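Local coordinates for endoribonuclease MazF3 (Mycobacterium tuberculosis, PDB 5UCT) that cleaves mRNA and 23S rRNA as the toxin of a type II toxin-antitoxin system, cutting predominantly after the two leading uridines of 5'-UUCCU-3', at the interface of chains A and B. Residues are numbered along the deposited sequence; one frame, centred on the assembly and turned at random. Chains: chain A/B, Endoribonuclease MazF3.

Contact 1: the interface of chains A and B. Residues chain A 2, 18-20, 31, 88, 92; chain B 63, 94-98.
From chain B, the C-terminal end of helix 85-96, the B:Asp97-B:Leu98 segment after it and the 3-10 helix 62-64 dock against A:Arg2 near the N terminus, the loop A:Leu18-A:Arg20, strand 29-36 and helix 85-96 of chain A. A:Arg2 has CG anti to N (chi1 -164°) and bends at chi2 and chi3, bringing its guanidinium end-on to the helix terminus. A:Arg2 NH1 and NH2 both grip B:Phe96 O, at 2.9 and 2.7 Å, and this oxygen lies close to the guanidinium plane. NH2 also bonds B:Asp97 O, approaching from above that carbonyl plane. The positive group would complement the negative helix end, while A:Leu88 CD2 lies over one face of the guanidinium, toward its rim.

B:Phe96, with CG anti to its carbonyl carbon (chi1 -60°), pushes its ring into chain A. A:Leu18 CB sits over one ring face, 4.0 Å from the centroid in a CH-pi contact, and A:Thr31 CG2 touches the rim at CE1. The CD1 methyls of A:Ile92 and B:Leu98 pack together, their side chains crossing at about a right angle.

A:Arg20 starts from the crowded chi1 position (53°) but is extended from CG to NE, so it runs past B:Asp97 toward B:Asp63 in a long salt bridge. A:Arg20 NH1 bonds B:Ala95 O at 3.2 Å, from above the carbonyl plane. A water joins A:Thr19 OG1, at 2.6 Å, to B:Asp63 OD1, at 2.9 Å.

Contact 2: the interface of chains A and B. Residues chain A 31, 63-67; chain B 31, 64-67.
Strands 66-69 of the two chains, with the 3-10 helices 62-64 before them, meet across the two-fold axis of the dimer, where A:Gln66 and B:Gln66 cross at about a right angle. A:Gln66 NE2 reaches the carbonyl B:Thr67 O at 2.8 Å, on a lone pair in the carbonyl plane (C=O...N 128°), although the acceptor is tilted from the amide plane; B:Gln66 returns the bond to A:Thr67 O. These bonds support the modelled amide orientation. The amide planes are 54° apart, and A:Gln66 OE1 and B:Gln66 OE1 come within 2.7 Å, two acceptors and so a clash as modelled, on which nothing rests. A:Gln66 OE1 is weakly approached by B:Thr67 N, and B:Gln66 OE1 by A:Thr67 N.

Flanking this centre, the hydroxyl B:Thr67 OG1 donates to A:Thr65 O at 2.9 Å, again on a lone pair in the carbonyl plane, and A:Thr67 repeats the bond to B:Thr65 O. B:Thr31 OG1 lies 3.0 Å from the backbone carbonyl A:Asp63 O, a probable hydrogen bond.

In the second shell, B:Thr31 OG1 also pairs with B:Thr67 OG1 at 2.8 Å, tethering that hydroxyl to strand 29-36. With B:Thr67 donating to A:Thr65 O, these two bonds of B:Thr31 would compete for one proton. The bend of A:Gln66 and B:Gln66 at chi2 (-85°) turns each amide toward the partner strand. A water links B:Thr31 OG1 to A:Asp63 OD1, 2.9 Å from the water.

Contact 1: the interface of chains A and B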
loop_
_atom_site.group_PDB
_atom_site.type_symbol
_atom_site.label_atom_id
_atom_site.label_comp_id
_atom_site.label_asym_id
_atom_site.label_seq_id
_atom_site.Cartn_x
_atom_site.Cartn_y
_atom_site.Cartn_z
ATOM N N ARG A 2 6.396 13.110 6.659
ATOM C CA ARG A 2 5.556 12.707 5.538
ATOM C C ARG A 2 5.875 13.531 4.290
ATOM O O ARG A 2 5.057 14.341 3.853
ATOM C CB ARG A 2 4.080 12.857 5.912
ATOM C CG ARG A 2 3.125 12.123 4.998
ATOM C CD ARG A 2 3.245 10.619 5.170
ATOM N NE ARG A 2 2.676 10.166 6.434
ATOM C CZ ARG A 2 2.658 8.900 6.838
ATOM N NH1 ARG A 2 3.184 7.946 6.080
ATOM N NH2 ARG A 2 2.115 8.586 8.007
ATOM N N LEU A 18 4.641 6.825 1.854
ATOM C CA LEU A 18 3.822 6.136 2.844
ATOM C C LEU A 18 4.677 5.458 3.904
ATOM O O LEU A 18 4.304 5.440 5.083
ATOM C CB LEU A 18 2.913 5.116 2.161
ATOM C CG LEU A 18 1.746 5.698 1.370
ATOM C CD1 LEU A 18 0.808 4.591 0.935
ATOM C CD2 LEU A 18 1.009 6.738 2.203
ATOM N N THR A 19 5.814 4.890 3.503
ATOM C CA THR A 19 6.723 4.271 4.458
ATOM C C THR A 19 7.115 5.268 5.540
ATOM O O THR A 19 7.376 6.442 5.260
ATOM C CB THR A 19 7.976 3.753 3.745
ATOM O OG1 THR A 19 7.594 2.875 2.680
ATOM C CG2 THR A 19 8.876 3.002 4.718
ATOM N N ARG A 20 7.133 4.796 6.784
ATOM C CA ARG A 20 7.518 5.638 7.908
ATOM C C ARG A 20 8.932 6.168 7.714
ATOM O O ARG A 20 9.839 5.425 7.329
ATOM C CB ARG A 20 7.415 4.841 9.209
ATOM C CG ARG A 20 8.180 3.521 9.199
ATOM C CD ARG A 20 7.769 2.596 10.336
ATOM N NE ARG A 20 8.612 1.400 10.386
ATOM C CZ ARG A 20 8.455 0.338 9.602
ATOM N NH1 ARG A 20 7.485 0.312 8.700
ATOM N NH2 ARG A 20 9.273 -0.697 9.718
ATOM N N THR A 31 7.432 2.524 0.156
ATOM C CA THR A 31 6.043 2.483 -0.274
ATOM C C THR A 31 5.528 3.907 -0.422
ATOM O O THR A 31 5.672 4.725 0.492
ATOM C CB THR A 31 5.181 1.705 0.721
ATOM O OG1 THR A 31 5.705 0.382 0.876
ATOM C CG2 THR A 31 3.747 1.613 0.228
ATOM N N LEU A 88 -5.293 11.151 5.952
ATOM C CA LEU A 88 -4.495 10.103 5.320
ATOM C C LEU A 88 -4.806 8.741 5.925
ATOM O O LEU A 88 -5.061 7.769 5.201
ATOM C CB LEU A 88 -3.006 10.413 5.458
ATOM C CG LEU A 88 -2.084 9.258 5.064
ATOM C CD1 LEU A 88 -2.204 8.961 3.577
ATOM C CD2 LEU A 88 -0.640 9.548 5.448
ATOM N N ILE A 92 -6.576 5.518 3.913
ATOM C CA ILE A 92 -6.013 4.176 3.815
ATOM C C ILE A 92 -6.933 3.158 4.475
ATOM O O ILE A 92 -7.128 2.051 3.956
ATOM C CB ILE A 92 -4.597 4.148 4.424
ATOM C CG1 ILE A 92 -3.628 4.957 3.558
ATOM C CG2 ILE A 92 -4.104 2.716 4.581
ATOM C CD1 ILE A 92 -2.215 5.014 4.103
ATOM N N ASP B 63 5.310 -4.231 4.107
ATOM C CA ASP B 63 6.184 -3.163 3.642
ATOM C C ASP B 63 6.376 -3.173 2.133
ATOM O O ASP B 63 7.014 -2.256 1.602
ATOM C CB ASP B 63 7.548 -3.261 4.329
ATOM C CG ASP B 63 7.601 -2.485 5.624
ATOM O OD1 ASP B 63 7.123 -1.334 5.642
ATOM O OD2 ASP B 63 8.117 -3.029 6.622
ATOM N N ASN B 94 1.602 0.442 11.594
ATOM C CA ASN B 94 3.007 0.650 11.923
ATOM C C ASN B 94 3.852 0.798 10.667
ATOM O O ASN B 94 4.838 1.543 10.670
ATOM C CB ASN B 94 3.541 -0.497 12.778
ATOM C CG ASN B 94 2.715 -0.732 14.019
ATOM O OD1 ASN B 94 2.308 0.213 14.688
ATOM N ND2 ASN B 94 2.456 -1.999 14.333
ATOM N N ALA B 95 3.481 0.106 9.586
ATOM C CA ALA B 95 4.253 0.189 8.352
ATOM C C ALA B 95 4.256 1.601 7.783
ATOM O O ALA B 95 5.255 2.029 7.194
ATOM C CB ALA B 95 3.707 -0.792 7.316
ATOM N N PHE B 96 3.161 2.339 7.953
ATOM C CA PHE B 96 3.031 3.678 7.394
ATOM C C PHE B 96 2.967 4.771 8.453
ATOM O O PHE B 96 2.867 5.950 8.095
ATOM C CB PHE B 96 1.788 3.752 6.496
ATOM C CG PHE B 96 1.811 2.790 5.336
ATOM C CD1 PHE B 96 3.010 2.379 4.778
ATOM C CD2 PHE B 96 0.631 2.295 4.805
ATOM C CE1 PHE B 96 3.031 1.495 3.716
ATOM C CE2 PHE B 96 0.646 1.412 3.744
ATOM C CZ PHE B 96 1.846 1.011 3.197
ATOM N N ASP B 97 3.036 4.418 9.741
ATOM C CA ASP B 97 2.891 5.363 10.851
ATOM C C ASP B 97 1.568 6.130 10.740
ATOM O O ASP B 97 1.516 7.320 10.426
ATOM C CB ASP B 97 4.086 6.321 10.930
ATOM C CG ASP B 97 5.294 5.694 11.601
ATOM O OD1 ASP B 97 5.243 4.487 11.922
ATOM O OD2 ASP B 97 6.298 6.408 11.805
ATOM N N LEU B 98 0.495 5.396 11.010
ATOM C CA LEU B 98 -0.859 5.926 10.987
ATOM C C LEU B 98 -1.452 5.866 12.389
ATOM O O LEU B 98 -1.096 5.000 13.194
ATOM C CB LEU B 98 -1.738 5.143 10.006
ATOM C CG LEU B 98 -1.215 5.071 8.570
ATOM C CD1 LEU B 98 -2.005 4.056 7.759
ATOM C CD2 LEU B 98 -1.264 6.443 7.913
HETATM O O HOH W 1 7.544 0.361 3.307
#

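Contact 2: the interface of chains A and B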
loop_
_atom_site.group_PDB
_atom_site.type_symbol
_atom_site.label_atom_id
_atom_site.label_comp_id
_atom_site.label_asym_id
_atom_site.label_seq_id
_atom_site.Cartn_x
_atom_site.Cartn_y
_atom_site.Cartn_z
ATOM N N THR A 31 7.432 2.524 0.156
ATOM C CA THR A 31 6.043 2.483 -0.274
ATOM C C THR A 31 5.528 3.907 -0.422
ATOM O O THR A 31 5.672 4.725 0.492
ATOM C CB THR A 31 5.181 1.705 0.721
ATOM O OG1 THR A 31 5.705 0.382 0.876
ATOM C CG2 THR A 31 3.747 1.613 0.228
ATOM N N ASP A 63 -5.611 4.357 -3.535
ATOM C CA ASP A 63 -5.937 3.060 -4.111
ATOM C C ASP A 63 -4.849 2.535 -5.034
ATOM O O ASP A 63 -4.958 1.397 -5.506
ATOM C CB ASP A 63 -7.259 3.140 -4.877
ATOM C CG ASP A 63 -8.454 2.842 -4.003
ATOM O OD1 ASP A 63 -8.392 1.864 -3.232
ATOM O OD2 ASP A 63 -9.452 3.587 -4.086
ATOM N N ASN A 64 -3.809 3.323 -5.292
ATOM C CA ASN A 64 -2.749 2.961 -6.224
ATOM C C ASN A 64 -1.377 3.025 -5.567
ATOM O O ASN A 64 -0.389 3.400 -6.198
ATOM C CB ASN A 64 -2.782 3.860 -7.459
ATOM C CG ASN A 64 -4.084 3.761 -8.221
ATOM O OD1 ASN A 64 -4.775 4.758 -8.421
ATOM N ND2 ASN A 64 -4.421 2.555 -8.662
ATOM N N THR A 65 -1.293 2.664 -4.291
ATOM C CA THR A 65 -0.010 2.696 -3.603
ATOM C C THR A 65 0.942 1.661 -4.196
ATOM O O THR A 65 0.531 0.580 -4.627
ATOM C CB THR A 65 -0.191 2.435 -2.108
ATOM O OG1 THR A 65 -0.415 1.035 -1.903
ATOM C CG2 THR A 65 -1.381 3.222 -1.570
ATOM N N GLN A 66 2.227 2.006 -4.221
ATOM C CA GLN A 66 3.245 1.152 -4.812
ATOM C C GLN A 66 4.492 1.176 -3.942
ATOM O O GLN A 66 4.793 2.180 -3.290
ATOM C CB GLN A 66 3.603 1.600 -6.238
ATOM C CG GLN A 66 2.423 1.642 -7.209
ATOM C CD GLN A 66 2.138 0.298 -7.846
ATOM O OE1 GLN A 66 2.828 -0.682 -7.585
ATOM N NE2 GLN A 66 1.121 0.251 -8.699
ATOM N N THR A 67 5.214 0.057 -3.937
ATOM C CA THR A 67 6.532 -0.036 -3.314
ATOM C C THR A 67 7.572 -0.020 -4.428
ATOM O O THR A 67 7.661 -0.968 -5.215
ATOM C CB THR A 67 6.659 -1.300 -2.464
ATOM O OG1 THR A 67 5.703 -1.262 -1.399
ATOM C CG2 THR A 67 8.052 -1.400 -1.874
ATOM N N THR B 31 -4.889 -3.588 -4.986
ATOM C CA THR B 31 -3.731 -3.449 -4.115
ATOM C C THR B 31 -3.564 -4.729 -3.309
ATOM O O THR B 31 -4.517 -5.208 -2.686
ATOM C CB THR B 31 -3.885 -2.247 -3.182
ATOM O OG1 THR B 31 -4.081 -1.060 -3.959
ATOM C CG2 THR B 31 -2.643 -2.074 -2.324
ATOM N N ASN B 64 5.838 -4.172 1.438
ATOM C CA ASN B 64 6.025 -4.331 0.002
ATOM C C ASN B 64 4.694 -4.412 -0.733
ATOM O O ASN B 64 4.555 -5.142 -1.714
ATOM C CB ASN B 64 6.868 -5.569 -0.302
ATOM C CG ASN B 64 8.249 -5.502 0.312
ATOM O OD1 ASN B 64 8.635 -6.372 1.091
ATOM N ND2 ASN B 64 9.006 -4.472 -0.045
ATOM N N THR B 65 3.695 -3.668 -0.270
ATOM C CA THR B 65 2.396 -3.694 -0.929
ATOM C C THR B 65 2.495 -3.098 -2.330
ATOM O O THR B 65 3.266 -2.167 -2.583
ATOM C CB THR B 65 1.359 -2.924 -0.112
ATOM O OG1 THR B 65 1.572 -1.519 -0.294
ATOM C CG2 THR B 65 1.487 -3.266 1.369
ATOM N N GLN B 66 1.707 -3.651 -3.249
ATOM C CA GLN B 66 1.733 -3.233 -4.643
ATOM C C GLN B 66 0.313 -3.185 -5.182
ATOM O O GLN B 66 -0.556 -3.952 -4.757
ATOM C CB GLN B 66 2.579 -4.185 -5.503
ATOM C CG GLN B 66 4.029 -4.340 -5.046
ATOM C CD GLN B 66 4.937 -3.256 -5.589
ATOM O OE1 GLN B 66 4.499 -2.381 -6.330
ATOM N NE2 GLN B 66 6.215 -3.318 -5.231
ATOM N N THR B 67 0.084 -2.272 -6.125
ATOM C CA THR B 67 -1.161 -2.210 -6.886
ATOM C C THR B 67 -0.884 -2.777 -8.273
ATOM O O THR B 67 -0.144 -2.175 -9.059
ATOM C CB THR B 67 -1.689 -0.778 -6.975
ATOM O OG1 THR B 67 -1.986 -0.293 -5.660
ATOM C CG2 THR B 67 -2.950 -0.733 -7.814
HETATM O O HOH W 2 -7.079 -0.556 -4.191
#

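The C-alpha centres of contact 1 and contact 2 lie about 11 Å apart, and A:Thr31 belongs to both. Its branches serve different patches: the methyl faces mainly contact 1, while the hydroxyl serves the B:Asp63 side of contact 1 and the A:Thr67 side of contact 2, so one strand residue couples the two. Contact 2 straddles the symmetry axis and contains both copies of most of its residues, whereas contact 1 lies to one side and has a twin with chains exchanged. Together they suggest a continuous dimer interface, with axial polar exchange flanked by docked helix ends, though the structure alone does not establish the solution state.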